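Local coordinates for glycosyl hydrolase family 2, TIM barrel domain protein (Faecalibacterium prausnitzii A2-165, PDB 6ED2), which probably hydrolyses beta-glucuronides, releasing glucuronic acid, as a glycosyl hydrolase family 2 enzyme of a human gut bacterium, at residues A[357-361]-A[423-427]; A[372-378]-A[432-438]; A[213-217]-A[464-468]; A[378-383]-A[416-420]. All blocks are in the same frame, centred on the assembly; numbering follows the deposited sequence.

Contact 1 of 4, residues A[357-361]-A[423-427]; sequences YPYAE and MIDRD
Arg426 carries this contact, reaching from helix 409-427 to the carbonyl of Tyr359. The tight part is here. NH1 and NH2 of Arg426 both donate end-on to Tyr359 O, each at 2.9 Å. Both bonds are bent, with N-H...O angles near 131°, because two N-H groups share one acceptor. The oxygen lies tilted by 22° from the guanidinium plane. Pro358 closes in beside it, with CB 3.5 Å from Arg426 NH2. The proline CG also meets Met423 SD at 4.2 Å, the two side chains crossing at about a right angle. The Arg426 chain leaves the helix extended and then bends at chi3 (68°), which brings NE round to Asp427. Arg426 NE donates to Asp427 OD1 at 2.7 Å, a salt bridge that limits rotation of the guanidinium.

The Glu361 side is looser. Its CG lies over one guanidinium face. Glu361 OE1 is 3.8 Å from Arg426 NH1 and well out of the plane, so only the charges attract. A water fills in between: it donates to Glu361 OE1 at 2.8 Å and accepts a weak bond from Arg426 NH1. Glu361 OE2 has a weak, long pairing with Arg113. Tyr364 of helix 361-370 packs on both Pro358 and Arg426.

With a leucine in place of Arg426, Tyr359 O is likely to lose both donors and Asp427 its salt-bridge partner. The charge of Arg426 is buried where loop meets helix. Asp427 is its close partner and Glu361 a long one, and the two carboxylates probably offset it together.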
loop_
_atom_site.group_PDB
_atom_site.type_symbol
_atom_site.label_atom_id
_atom_site.label_comp_id
_atom_site.label_asym_id
_atom_site.label_seq_id
_atom_site.Cartn_x
_atom_site.Cartn_y
_atom_site.Cartn_z
ATOM N N TYR A 357 -2.478 -25.136 18.298
ATOM C CA TYR A 357 -2.493 -25.228 19.751
ATOM C C TYR A 357 -3.930 -25.028 20.191
ATOM O O TYR A 357 -4.726 -24.448 19.445
ATOM C CB TYR A 357 -1.579 -24.165 20.398
ATOM C CG TYR A 357 -1.652 -22.848 19.654
ATOM C CD1 TYR A 357 -2.678 -21.937 19.903
ATOM C CD2 TYR A 357 -0.734 -22.545 18.655
ATOM C CE1 TYR A 357 -2.766 -20.761 19.194
ATOM C CE2 TYR A 357 -0.810 -21.358 17.950
ATOM C CZ TYR A 357 -1.831 -20.486 18.216
ATOM O OH TYR A 357 -1.915 -19.340 17.497
ATOM N N PRO A 358 -4.306 -25.542 21.354
ATOM C CA PRO A 358 -5.658 -25.276 21.846
ATOM C C PRO A 358 -5.827 -23.779 22.074
ATOM O O PRO A 358 -4.891 -23.080 22.478
ATOM C CB PRO A 358 -5.732 -26.080 23.150
ATOM C CG PRO A 358 -4.620 -27.044 23.072
ATOM C CD PRO A 358 -3.541 -26.391 22.278
ATOM N N TYR A 359 -7.009 -23.279 21.757
ATOM C CA TYR A 359 -7.266 -21.852 21.864
ATOM C C TYR A 359 -7.835 -21.526 23.245
ATOM O O TYR A 359 -8.173 -22.420 24.026
ATOM C CB TYR A 359 -8.238 -21.402 20.769
ATOM C CG TYR A 359 -7.665 -21.373 19.366
ATOM C CD1 TYR A 359 -6.308 -21.562 19.139
ATOM C CD2 TYR A 359 -8.489 -21.146 18.270
ATOM C CE1 TYR A 359 -5.784 -21.526 17.850
ATOM C CE2 TYR A 359 -7.983 -21.101 16.977
ATOM C CZ TYR A 359 -6.632 -21.288 16.771
ATOM O OH TYR A 359 -6.130 -21.245 15.490
ATOM N N ALA A 360 -7.960 -20.225 23.534
ATOM C CA ALA A 360 -8.666 -19.792 24.736
ATOM C C ALA A 360 -10.080 -20.353 24.740
ATOM O O ALA A 360 -10.742 -20.402 23.702
ATOM C CB ALA A 360 -8.723 -18.263 24.823
ATOM N N GLU A 361 -10.539 -20.772 25.924
ATOM C CA GLU A 361 -11.873 -21.351 26.059
ATOM C C GLU A 361 -12.945 -20.455 25.452
ATOM O O GLU A 361 -13.921 -20.954 24.876
ATOM C CB GLU A 361 -12.190 -21.614 27.541
ATOM C CG GLU A 361 -11.299 -22.644 28.259
ATOM C CD GLU A 361 -10.071 -22.048 28.953
ATOM O OE1 GLU A 361 -9.415 -21.141 28.380
ATOM O OE2 GLU A 361 -9.743 -22.505 30.079
ATOM N N MET A 423 -6.192 -31.256 26.794
ATOM C CA MET A 423 -7.050 -30.675 25.770
ATOM C C MET A 423 -8.399 -31.380 25.721
ATOM O O MET A 423 -9.455 -30.730 25.667
ATOM C CB MET A 423 -6.379 -30.724 24.396
ATOM C CG MET A 423 -7.366 -30.294 23.305
ATOM S SD MET A 423 -6.725 -30.324 21.621
ATOM C CE MET A 423 -6.622 -32.108 21.351
ATOM N N ILE A 424 -8.396 -32.717 25.739
ATOM C CA ILE A 424 -9.669 -33.423 25.628
ATOM C C ILE A 424 -10.501 -33.244 26.895
ATOM O O ILE A 424 -11.720 -33.055 26.828
ATOM C CB ILE A 424 -9.432 -34.905 25.286
ATOM C CG1 ILE A 424 -8.908 -35.007 23.845
ATOM C CG2 ILE A 424 -10.726 -35.719 25.487
ATOM C CD1 ILE A 424 -8.821 -36.431 23.332
ATOM N N ASP A 425 -9.864 -33.282 28.069
ATOM C CA ASP A 425 -10.606 -33.009 29.301
ATOM C C ASP A 425 -11.206 -31.599 29.309
ATOM O O ASP A 425 -12.353 -31.410 29.730
ATOM C CB ASP A 425 -9.699 -33.224 30.519
ATOM C CG ASP A 425 -9.606 -34.700 30.909
ATOM O OD1 ASP A 425 -10.560 -35.468 30.590
ATOM O OD2 ASP A 425 -8.575 -35.089 31.507
ATOM N N ARG A 426 -10.455 -30.597 28.838
ATOM C CA ARG A 426 -10.966 -29.222 28.853
ATOM C C ARG A 426 -12.117 -29.036 27.869
ATOM O O ARG A 426 -13.087 -28.333 28.171
ATOM C CB ARG A 426 -9.843 -28.232 28.537
ATOM C CG ARG A 426 -10.195 -26.758 28.839
ATOM C CD ARG A 426 -9.150 -25.826 28.229
ATOM N NE ARG A 426 -9.232 -25.876 26.769
ATOM C CZ ARG A 426 -8.634 -25.015 25.945
ATOM N NH1 ARG A 426 -7.909 -24.010 26.429
ATOM N NH2 ARG A 426 -8.782 -25.153 24.627
ATOM N N ASP A 427 -12.048 -29.678 26.699
ATOM C CA ASP A 427 -12.893 -29.290 25.581
ATOM C C ASP A 427 -13.988 -30.290 25.252
ATOM O O ASP A 427 -14.805 -30.009 24.372
ATOM C CB ASP A 427 -12.019 -29.035 24.340
ATOM C CG ASP A 427 -11.087 -27.847 24.541
ATOM O OD1 ASP A 427 -11.285 -27.114 25.539
ATOM O OD2 ASP A 427 -10.143 -27.646 23.740
HETATM O O HOH W 1 -6.842 -22.222 28.441
#

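Contact 2 of 4, residues A[372-378]-A[432-438]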
loop_
_atom_site.group_PDB
_atom_site.type_symbol
_atom_site.label_atom_id
_atom_site.label_comp_id
_atom_site.label_asym_id
_atom_site.label_seq_id
_atom_site.Cartn_x
_atom_site.Cartn_y
_atom_site.Cartn_z
ATOM N N PHE A 372 -20.611 -23.201 15.094
ATOM C CA PHE A 372 -19.434 -23.479 14.283
ATOM C C PHE A 372 -18.813 -24.797 14.727
ATOM O O PHE A 372 -18.878 -25.161 15.902
ATOM C CB PHE A 372 -18.395 -22.356 14.397
ATOM C CG PHE A 372 -18.592 -21.243 13.401
ATOM C CD1 PHE A 372 -19.500 -20.225 13.647
ATOM C CD2 PHE A 372 -17.870 -21.218 12.218
ATOM C CE1 PHE A 372 -19.685 -19.201 12.725
ATOM C CE2 PHE A 372 -18.056 -20.198 11.286
ATOM C CZ PHE A 372 -18.961 -19.188 11.541
ATOM N N LEU A 373 -18.238 -25.523 13.771
ATOM C CA LEU A 373 -17.562 -26.784 14.035
ATOM C C LEU A 373 -16.074 -26.532 14.212
ATOM O O LEU A 373 -15.462 -25.797 13.431
ATOM C CB LEU A 373 -17.787 -27.768 12.880
ATOM C CG LEU A 373 -19.233 -27.981 12.448
ATOM C CD1 LEU A 373 -19.311 -28.919 11.248
ATOM C CD2 LEU A 373 -20.037 -28.535 13.624
ATOM N N ILE A 374 -15.486 -27.175 15.214
ATOM C CA ILE A 374 -14.077 -26.999 15.557
ATOM C C ILE A 374 -13.360 -28.339 15.472
ATOM O O ILE A 374 -13.812 -29.329 16.064
ATOM C CB ILE A 374 -13.916 -26.421 16.973
ATOM C CG1 ILE A 374 -14.504 -25.003 17.045
ATOM C CG2 ILE A 374 -12.443 -26.461 17.411
ATOM C CD1 ILE A 374 -14.225 -24.321 18.368
ATOM N N ILE A 375 -12.224 -28.351 14.783
ATOM C CA ILE A 375 -11.227 -29.403 14.908
ATOM C C ILE A 375 -10.185 -28.931 15.913
ATOM O O ILE A 375 -9.453 -27.973 15.656
ATOM C CB ILE A 375 -10.585 -29.744 13.560
ATOM C CG1 ILE A 375 -11.670 -30.152 12.553
ATOM C CG2 ILE A 375 -9.561 -30.851 13.741
ATOM C CD1 ILE A 375 -11.137 -30.440 11.158
ATOM N N ASP A 376 -10.110 -29.613 17.053
ATOM C CA ASP A 376 -9.315 -29.183 18.197
ATOM C C ASP A 376 -7.929 -29.803 18.101
ATOM O O ASP A 376 -7.797 -31.035 18.017
ATOM C CB ASP A 376 -10.009 -29.608 19.492
ATOM C CG ASP A 376 -9.714 -28.679 20.677
ATOM O OD1 ASP A 376 -8.880 -27.735 20.577
ATOM O OD2 ASP A 376 -10.329 -28.926 21.740
ATOM N N GLU A 377 -6.897 -28.966 18.140
ATOM C CA GLU A 377 -5.542 -29.402 17.835
ATOM C C GLU A 377 -4.589 -29.112 18.988
ATOM O O GLU A 377 -4.535 -27.988 19.505
ATOM C CB GLU A 377 -5.038 -28.731 16.556
ATOM C CG GLU A 377 -3.634 -29.180 16.156
ATOM C CD GLU A 377 -3.266 -28.764 14.730
ATOM O OE1 GLU A 377 -3.891 -29.282 13.767
ATOM O OE2 GLU A 377 -2.343 -27.928 14.578
ATOM N N VAL A 378 -3.804 -30.117 19.344
ATOM C CA VAL A 378 -2.788 -30.050 20.392
ATOM C C VAL A 378 -1.506 -29.451 19.801
ATOM O O VAL A 378 -1.309 -29.525 18.581
ATOM C CB VAL A 378 -2.622 -31.464 20.977
ATOM C CG1 VAL A 378 -1.689 -32.314 20.134
ATOM C CG2 VAL A 378 -2.256 -31.446 22.440
ATOM N N SER A 432 -19.477 -27.533 19.830
ATOM C CA SER A 432 -18.738 -27.117 18.641
ATOM C C SER A 432 -17.590 -28.068 18.303
ATOM O O SER A 432 -17.262 -28.227 17.122
ATOM C CB SER A 432 -18.198 -25.685 18.813
ATOM O OG SER A 432 -17.271 -25.583 19.889
ATOM N N VAL A 433 -16.982 -28.712 19.301
ATOM C CA VAL A 433 -15.788 -29.538 19.096
ATOM C C VAL A 433 -16.207 -30.911 18.563
ATOM O O VAL A 433 -16.857 -31.691 19.268
ATOM C CB VAL A 433 -14.982 -29.664 20.389
ATOM C CG1 VAL A 433 -13.852 -30.704 20.250
ATOM C CG2 VAL A 433 -14.415 -28.300 20.777
ATOM N N ILE A 434 -15.829 -31.218 17.320
ATOM C CA ILE A 434 -16.262 -32.452 16.667
ATOM C C ILE A 434 -15.109 -33.362 16.252
ATOM O O ILE A 434 -15.361 -34.459 15.747
ATOM C CB ILE A 434 -17.173 -32.166 15.451
ATOM C CG1 ILE A 434 -16.598 -31.076 14.540
ATOM C CG2 ILE A 434 -18.563 -31.752 15.901
ATOM C CD1 ILE A 434 -15.599 -31.574 13.519
ATOM N N ALA A 435 -13.856 -32.960 16.448
ATOM C CA ALA A 435 -12.743 -33.802 16.016
ATOM C C ALA A 435 -11.474 -33.344 16.709
ATOM O O ALA A 435 -11.371 -32.197 17.158
ATOM C CB ALA A 435 -12.551 -33.769 14.494
ATOM N N TRP A 436 -10.503 -34.259 16.774
ATOM C CA TRP A 436 -9.210 -34.035 17.414
ATOM C C TRP A 436 -8.112 -34.146 16.372
ATOM O O TRP A 436 -8.057 -35.131 15.633
ATOM C CB TRP A 436 -8.936 -35.065 18.525
ATOM C CG TRP A 436 -10.088 -35.273 19.465
ATOM C CD1 TRP A 436 -10.890 -36.377 19.561
ATOM C CD2 TRP A 436 -10.580 -34.334 20.428
ATOM N NE1 TRP A 436 -11.833 -36.194 20.547
ATOM C CE2 TRP A 436 -11.662 -34.946 21.095
ATOM C CE3 TRP A 436 -10.194 -33.043 20.809
ATOM C CZ2 TRP A 436 -12.379 -34.299 22.107
ATOM C CZ3 TRP A 436 -10.905 -32.407 21.830
ATOM C CH2 TRP A 436 -11.984 -33.033 22.453
ATOM N N SER A 437 -7.228 -33.160 16.319
ATOM C CA SER A 437 -6.053 -33.237 15.464
ATOM C C SER A 437 -4.842 -33.418 16.365
ATOM O O SER A 437 -4.584 -32.579 17.226
ATOM C CB SER A 437 -5.924 -31.991 14.588
ATOM O OG SER A 437 -4.649 -31.969 13.971
ATOM N N LEU A 438 -4.101 -34.510 16.171
ATOM C CA LEU A 438 -3.125 -34.934 17.169
ATOM C C LEU A 438 -1.708 -34.462 16.872
ATOM O O LEU A 438 -0.871 -34.463 17.783
ATOM C CB LEU A 438 -3.136 -36.461 17.295
ATOM C CG LEU A 438 -4.144 -37.142 18.233
ATOM C CD1 LEU A 438 -5.513 -36.558 18.164
ATOM C CD2 LEU A 438 -4.227 -38.631 17.944
#
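Asp376 and Trp436 face the same way from neighbouring parallel strands. Asp376 CB comes up beside the CE3 corner of the Trp436 ring, at 3.7 Å. The carboxylate and ring planes are turned 27° from each other. Asp376 OD2 is at the ring edge, although its place is doubtful because it crowds the Asp427 carboxylate. Asp376 OD1 is bonded to Tyr364, and Trp436 NE1 to Asp464.

On the other face Glu377 runs alongside Ser437. With CG anti to the backbone N (chi1 -178°) and the chain extended, Glu377 brings OE1 within 2.8 Å of Ser437 OG. The hydroxyl donates to the anti side of OE1, tilted from the carboxylate plane. Arg353 also reaches OE1, in a salt bridge, and His356 bonds OE2.

The backbones pair through Ile374 N to Ser432 O and Ile434 N to Ile374 O. After a beta bulge at Ile434 come Asp376 N to Ala435 O and Ser437 N to Asp376 O. Ile434 CG1 is 3.9 Å from Leu373 CB.

In the TIM barrel, segments 373-377 and 433-438 run 27° apart. Strands 351-353 and 470-474 flank them. Ile374 and Val433 pack under helix 361-370, Asp376 and Trp436 under helix 409-427.

Contact 3 of 4, residues A[213-217]-A[464-468]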
loop_
_atom_site.group_PDB
_atom_site.type_symbol
_atom_site.label_atom_id
_atom_site.label_comp_id
_atom_site.label_asym_id
_atom_site.label_seq_id
_atom_site.Cartn_x
_atom_site.Cartn_y
_atom_site.Cartn_z
ATOM N N TYR A 213 -17.084 -33.308 34.459
ATOM C CA TYR A 213 -18.278 -33.999 34.023
ATOM C C TYR A 213 -18.084 -34.318 32.556
ATOM O O TYR A 213 -17.247 -33.720 31.878
ATOM C CB TYR A 213 -19.555 -33.184 34.260
ATOM C CG TYR A 213 -19.793 -32.071 33.262
ATOM C CD1 TYR A 213 -20.588 -32.276 32.148
ATOM C CD2 TYR A 213 -19.223 -30.799 33.443
ATOM C CE1 TYR A 213 -20.809 -31.261 31.224
ATOM C CE2 TYR A 213 -19.447 -29.766 32.525
ATOM C CZ TYR A 213 -20.244 -30.010 31.415
ATOM O OH TYR A 213 -20.496 -29.022 30.482
ATOM N N SER A 214 -18.855 -35.284 32.079
ATOM C CA SER A 214 -18.786 -35.705 30.689
ATOM C C SER A 214 -20.207 -35.920 30.207
ATOM O O SER A 214 -21.102 -36.200 31.011
ATOM C CB SER A 214 -17.949 -37.001 30.509
ATOM O OG SER A 214 -18.676 -38.148 30.955
ATOM N N THR A 215 -20.400 -35.784 28.892
ATOM C CA THR A 215 -21.682 -35.999 28.231
ATOM C C THR A 215 -21.461 -36.786 26.940
ATOM O O THR A 215 -20.415 -36.661 26.291
ATOM C CB THR A 215 -22.417 -34.667 27.898
ATOM O OG1 THR A 215 -21.565 -33.800 27.128
ATOM C CG2 THR A 215 -22.868 -33.950 29.166
ATOM N N ARG A 216 -22.459 -37.620 26.607
ATOM C CA ARG A 216 -22.627 -38.333 25.341
ATOM C C ARG A 216 -24.057 -38.105 24.894
ATOM O O ARG A 216 -24.966 -38.036 25.723
ATOM C CB ARG A 216 -22.426 -39.879 25.446
ATOM C CG ARG A 216 -21.044 -40.352 25.824
ATOM C CD ARG A 216 -21.071 -41.677 26.623
ATOM N NE ARG A 216 -19.864 -41.801 27.471
ATOM C CZ ARG A 216 -19.863 -41.961 28.801
ATOM N NH1 ARG A 216 -21.007 -42.039 29.470
ATOM N NH2 ARG A 216 -18.719 -42.051 29.466
ATOM N N TYR A 217 -24.273 -38.048 23.588
ATOM C CA TYR A 217 -25.584 -37.680 23.072
ATOM C C TYR A 217 -26.139 -38.773 22.173
ATOM O O TYR A 217 -25.396 -39.485 21.486
ATOM C CB TYR A 217 -25.517 -36.330 22.316
ATOM C CG TYR A 217 -24.971 -35.239 23.217
ATOM C CD1 TYR A 217 -25.826 -34.449 23.977
ATOM C CD2 TYR A 217 -23.608 -35.059 23.365
ATOM C CE1 TYR A 217 -25.339 -33.480 24.819
ATOM C CE2 TYR A 217 -23.105 -34.098 24.219
ATOM C CZ TYR A 217 -23.980 -33.304 24.932
ATOM O OH TYR A 217 -23.487 -32.352 25.781
ATOM N N ASP A 464 -12.023 -39.672 25.061
ATOM C CA ASP A 464 -13.197 -38.958 24.600
ATOM C C ASP A 464 -14.440 -39.808 24.794
ATOM O O ASP A 464 -14.629 -40.787 24.055
ATOM C CB ASP A 464 -13.051 -38.553 23.136
ATOM C CG ASP A 464 -14.223 -37.722 22.649
ATOM O OD1 ASP A 464 -15.131 -37.446 23.460
ATOM O OD2 ASP A 464 -14.261 -37.365 21.455
ATOM N N PRO A 465 -15.338 -39.448 25.715
ATOM C CA PRO A 465 -16.588 -40.210 25.850
ATOM C C PRO A 465 -17.408 -40.219 24.582
ATOM O O PRO A 465 -18.224 -41.124 24.388
ATOM C CB PRO A 465 -17.334 -39.478 26.981
ATOM C CG PRO A 465 -16.340 -38.589 27.615
ATOM C CD PRO A 465 -15.346 -38.241 26.552
ATOM N N GLN A 466 -17.246 -39.229 23.718
ATOM C CA GLN A 466 -18.056 -39.167 22.508
ATOM C C GLN A 466 -17.390 -39.835 21.318
ATOM O O GLN A 466 -18.024 -39.945 20.265
ATOM C CB GLN A 466 -18.381 -37.707 22.156
ATOM C CG GLN A 466 -19.218 -37.007 23.214
ATOM C CD GLN A 466 -19.455 -35.536 22.897
ATOM O OE1 GLN A 466 -19.499 -35.128 21.732
ATOM N NE2 GLN A 466 -19.615 -34.737 23.935
ATOM N N LYS A 467 -16.131 -40.263 21.456
ATOM C CA LYS A 467 -15.455 -41.038 20.416
ATOM C C LYS A 467 -15.462 -40.277 19.087
ATOM O O LYS A 467 -15.801 -40.816 18.030
ATOM C CB LYS A 467 -16.098 -42.426 20.281
ATOM C CG LYS A 467 -16.060 -43.249 21.594
ATOM C CD LYS A 467 -14.647 -43.804 21.843
ATOM C CE LYS A 467 -14.509 -44.586 23.171
ATOM N NZ LYS A 467 -13.998 -43.734 24.301
ATOM N N ARG A 468 -15.101 -38.997 19.160
ATOM C CA ARG A 468 -15.062 -38.152 17.981
ATOM C C ARG A 468 -13.862 -38.520 17.112
ATOM O O ARG A 468 -12.825 -38.956 17.627
ATOM C CB ARG A 468 -14.978 -36.679 18.381
ATOM C CG ARG A 468 -16.329 -36.034 18.587
ATOM C CD ARG A 468 -16.210 -34.793 19.450
ATOM N NE ARG A 468 -15.921 -35.132 20.839
ATOM C CZ ARG A 468 -16.235 -34.358 21.877
ATOM N NH1 ARG A 468 -16.816 -33.165 21.687
ATOM N NH2 ARG A 468 -15.961 -34.776 23.106
HETATM O O HOH W 2 -18.105 -35.410 26.912
#
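Pro465 and Gln466 are the middle residues of a type I turn, Asp464 to Lys467, which lies against strand 210-219 with Gln466 CA 5.4 Å from Arg216 CA. The Gln466 chain is extended beyond CG (chi2 176°) and carries its amide along Thr215. Gln466 NE2 donates to Thr215 O at 3.1 Å, coming from above the carbonyl plane rather than in it. The same nitrogen sits at the edge of the Tyr217 ring, 3.6 Å from CE2. Amide and ring planes stand almost square to each other, at 86°. A water accepts from Thr215 N and, weakly, from Gln466 NE2. Gln466 OE1 points the other way, over the face of the Arg468 guanidinium, and accepts from Arg298.

Pro465 fills the other half of the contact. Its CG meets Ser214 CB at 3.7 Å. Arg216 crosses it at about a right angle, with NE 3.5 Å from Pro465 CB.

Asp464 holds the turn in shape. Its OD1 accepts from Gln466 N at 2.8 Å, an Asx turn, and Arg468 grips the carboxylate side-on with NE and NH2.

Were Gln466 an alanine, Thr215 O would probably lose this donor and Arg298 this acceptor. The strand belongs to the small beta domain of the family, and the turn to the TIM barrel domain. Asn429 is a further tie, bonding Tyr213 O and Thr215 OG1. Between these two segments one hydrogen bond from a side-chain amide and proline packing do the joining, while the strong charge pairing stays within segment 464-468.

Contact 4 of 4, residues A[378-383]-A[416-420]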
loop_
_atom_site.group_PDB
_atom_site.type_symbol
_atom_site.label_atom_id
_atom_site.label_comp_id
_atom_site.label_asym_id
_atom_site.label_seq_id
_atom_site.Cartn_x
_atom_site.Cartn_y
_atom_site.Cartn_z
ATOM N N VAL A 378 -3.804 -30.117 19.344
ATOM C CA VAL A 378 -2.788 -30.050 20.392
ATOM C C VAL A 378 -1.506 -29.451 19.801
ATOM O O VAL A 378 -1.309 -29.525 18.581
ATOM C CB VAL A 378 -2.622 -31.464 20.977
ATOM C CG1 VAL A 378 -1.689 -32.314 20.134
ATOM C CG2 VAL A 378 -2.256 -31.446 22.440
ATOM N N PRO A 379 -0.611 -28.799 20.580
ATOM C CA PRO A 379 0.523 -28.104 19.931
ATOM C C PRO A 379 1.638 -29.021 19.427
ATOM O O PRO A 379 2.821 -28.684 19.538
ATOM C CB PRO A 379 1.040 -27.166 21.032
ATOM C CG PRO A 379 -0.013 -27.180 22.112
ATOM C CD PRO A 379 -0.644 -28.523 22.025
ATOM N N ALA A 380 1.273 -30.163 18.835
ATOM C CA ALA A 380 2.244 -31.137 18.329
ATOM C C ALA A 380 2.686 -30.746 16.916
ATOM O O ALA A 380 2.383 -31.400 15.910
ATOM C CB ALA A 380 1.652 -32.538 18.354
ATOM N N VAL A 381 3.415 -29.641 16.857
ATOM C CA VAL A 381 3.877 -29.081 15.599
ATOM C C VAL A 381 5.371 -28.844 15.726
ATOM O O VAL A 381 5.883 -28.581 16.821
ATOM C CB VAL A 381 3.120 -27.775 15.240
ATOM C CG1 VAL A 381 3.333 -26.720 16.330
ATOM C CG2 VAL A 381 3.540 -27.246 13.847
ATOM N N GLY A 382 6.077 -28.954 14.601
ATOM C CA GLY A 382 7.525 -28.870 14.593
ATOM C C GLY A 382 8.255 -30.193 14.702
ATOM O O GLY A 382 9.479 -30.186 14.899
ATOM N N PHE A 383 7.554 -31.329 14.569
ATOM C CA PHE A 383 8.170 -32.650 14.736
ATOM C C PHE A 383 8.851 -33.068 13.430
ATOM O O PHE A 383 8.529 -34.092 12.826
ATOM C CB PHE A 383 7.129 -33.682 15.164
ATOM C CG PHE A 383 6.537 -33.446 16.547
ATOM C CD1 PHE A 383 6.949 -32.373 17.345
ATOM C CD2 PHE A 383 5.572 -34.317 17.057
ATOM C CE1 PHE A 383 6.413 -32.172 18.616
ATOM C CE2 PHE A 383 5.020 -34.117 18.342
ATOM C CZ PHE A 383 5.451 -33.045 19.123
ATOM N N HIS A 416 3.421 -34.872 25.043
ATOM C CA HIS A 416 2.337 -34.928 24.068
ATOM C C HIS A 416 1.096 -35.581 24.668
ATOM O O HIS A 416 -0.027 -35.095 24.486
ATOM C CB HIS A 416 2.828 -35.672 22.826
ATOM C CG HIS A 416 1.983 -35.480 21.610
ATOM N ND1 HIS A 416 2.466 -35.700 20.335
ATOM C CD2 HIS A 416 0.682 -35.127 21.463
ATOM C CE1 HIS A 416 1.499 -35.492 19.457
ATOM N NE2 HIS A 416 0.407 -35.139 20.113
ATOM N N LYS A 417 1.285 -36.666 25.421
ATOM C CA LYS A 417 0.157 -37.323 26.071
ATOM C C LYS A 417 -0.523 -36.398 27.075
ATOM O O LYS A 417 -1.756 -36.359 27.159
ATOM C CB LYS A 417 0.634 -38.600 26.761
ATOM C CG LYS A 417 0.833 -39.771 25.822
ATOM C CD LYS A 417 1.548 -40.916 26.535
ATOM C CE LYS A 417 1.336 -42.237 25.798
ATOM N NZ LYS A 417 2.123 -43.367 26.390
ATOM N N ALA A 418 0.267 -35.654 27.851
ATOM C CA ALA A 418 -0.288 -34.729 28.839
ATOM C C ALA A 418 -1.105 -33.627 28.174
ATOM O O ALA A 418 -2.241 -33.346 28.575
ATOM C CB ALA A 418 0.845 -34.121 29.665
ATOM N N ALA A 419 -0.532 -32.989 27.148
ATOM C CA ALA A 419 -1.255 -31.973 26.395
ATOM C C ALA A 419 -2.547 -32.529 25.816
ATOM O O ALA A 419 -3.606 -31.891 25.905
ATOM C CB ALA A 419 -0.355 -31.416 25.288
ATOM N N LEU A 420 -2.481 -33.727 25.225
ATOM C CA LEU A 420 -3.674 -34.343 24.654
ATOM C C LEU A 420 -4.719 -34.607 25.725
ATOM O O LEU A 420 -5.920 -34.398 25.511
ATOM C CB LEU A 420 -3.292 -35.655 23.951
ATOM C CG LEU A 420 -4.425 -36.462 23.326
ATOM C CD1 LEU A 420 -5.268 -35.588 22.378
ATOM C CD2 LEU A 420 -3.898 -37.735 22.601
#
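The first torsions of Val378 and His416 bring the two side chains together. Val378 has CG1 between its backbone N and carbonyl carbon (chi1 83°), which turns both methyls to the helix. CG1 lies 3.5 Å from His416 NE2. CG2 presses on Ala419 CB at 3.4 Å, tighter than usual for two carbons. His416 swings its ring off helix 409-427 with CG anti to the backbone N (chi1 -164°), so that the imidazole reaches the loop.

There the ring is met from several directions. Ala380 packs obliquely on it, though the modelled approach is too close to be trusted. Phe383 comes from farther along the loop. Its CE2 is 3.6 Å from His416 ND1, and ND1 lies at the edge of the phenyl ring, near its plane. The pair is oblique, with centroids 5.8 Å apart and planes at 68°. The backbone of Ala380 covers one face of the same phenyl ring. Ala380 is the centre of an inverse gamma turn, which folds the loop at the imidazole.

Both imidazole nitrogens have polar partners outside the two segments. ND1 is bonded to Tyr452 of helix 449-463, and NE2 weakly to Leu438 O of strand 433-440. The histidine therefore links two helices and a strand.

The arrangement belongs to a beta-alpha unit of the TIM barrel: the loop leaves the end of strand 373-377 and packs on the helix that follows.

Overall arrangement
Contacts 1, 2 and 4 lie in the buried core of the TIM barrel domain. Contact 3 is more peripheral and only partly buried, where a strand of the small beta domain meets the barrel. Contacts 1 and 4 use the same helix, 409-427, and contact 2 pairs the strands before and after it. Val378 belongs to both contacts 2 and 4, and Met423 of contact 1 packs on strand 373-377. Contact 3 joins contact 2 through Asp464 and Arg468, which probably bond to Trp436 and Val433. Chemistry follows place: backbone bonds in contact 2, a buried cation in contact 1, apolar and ring packing in contact 4, one hydrogen bond from a side-chain amide in contact 3.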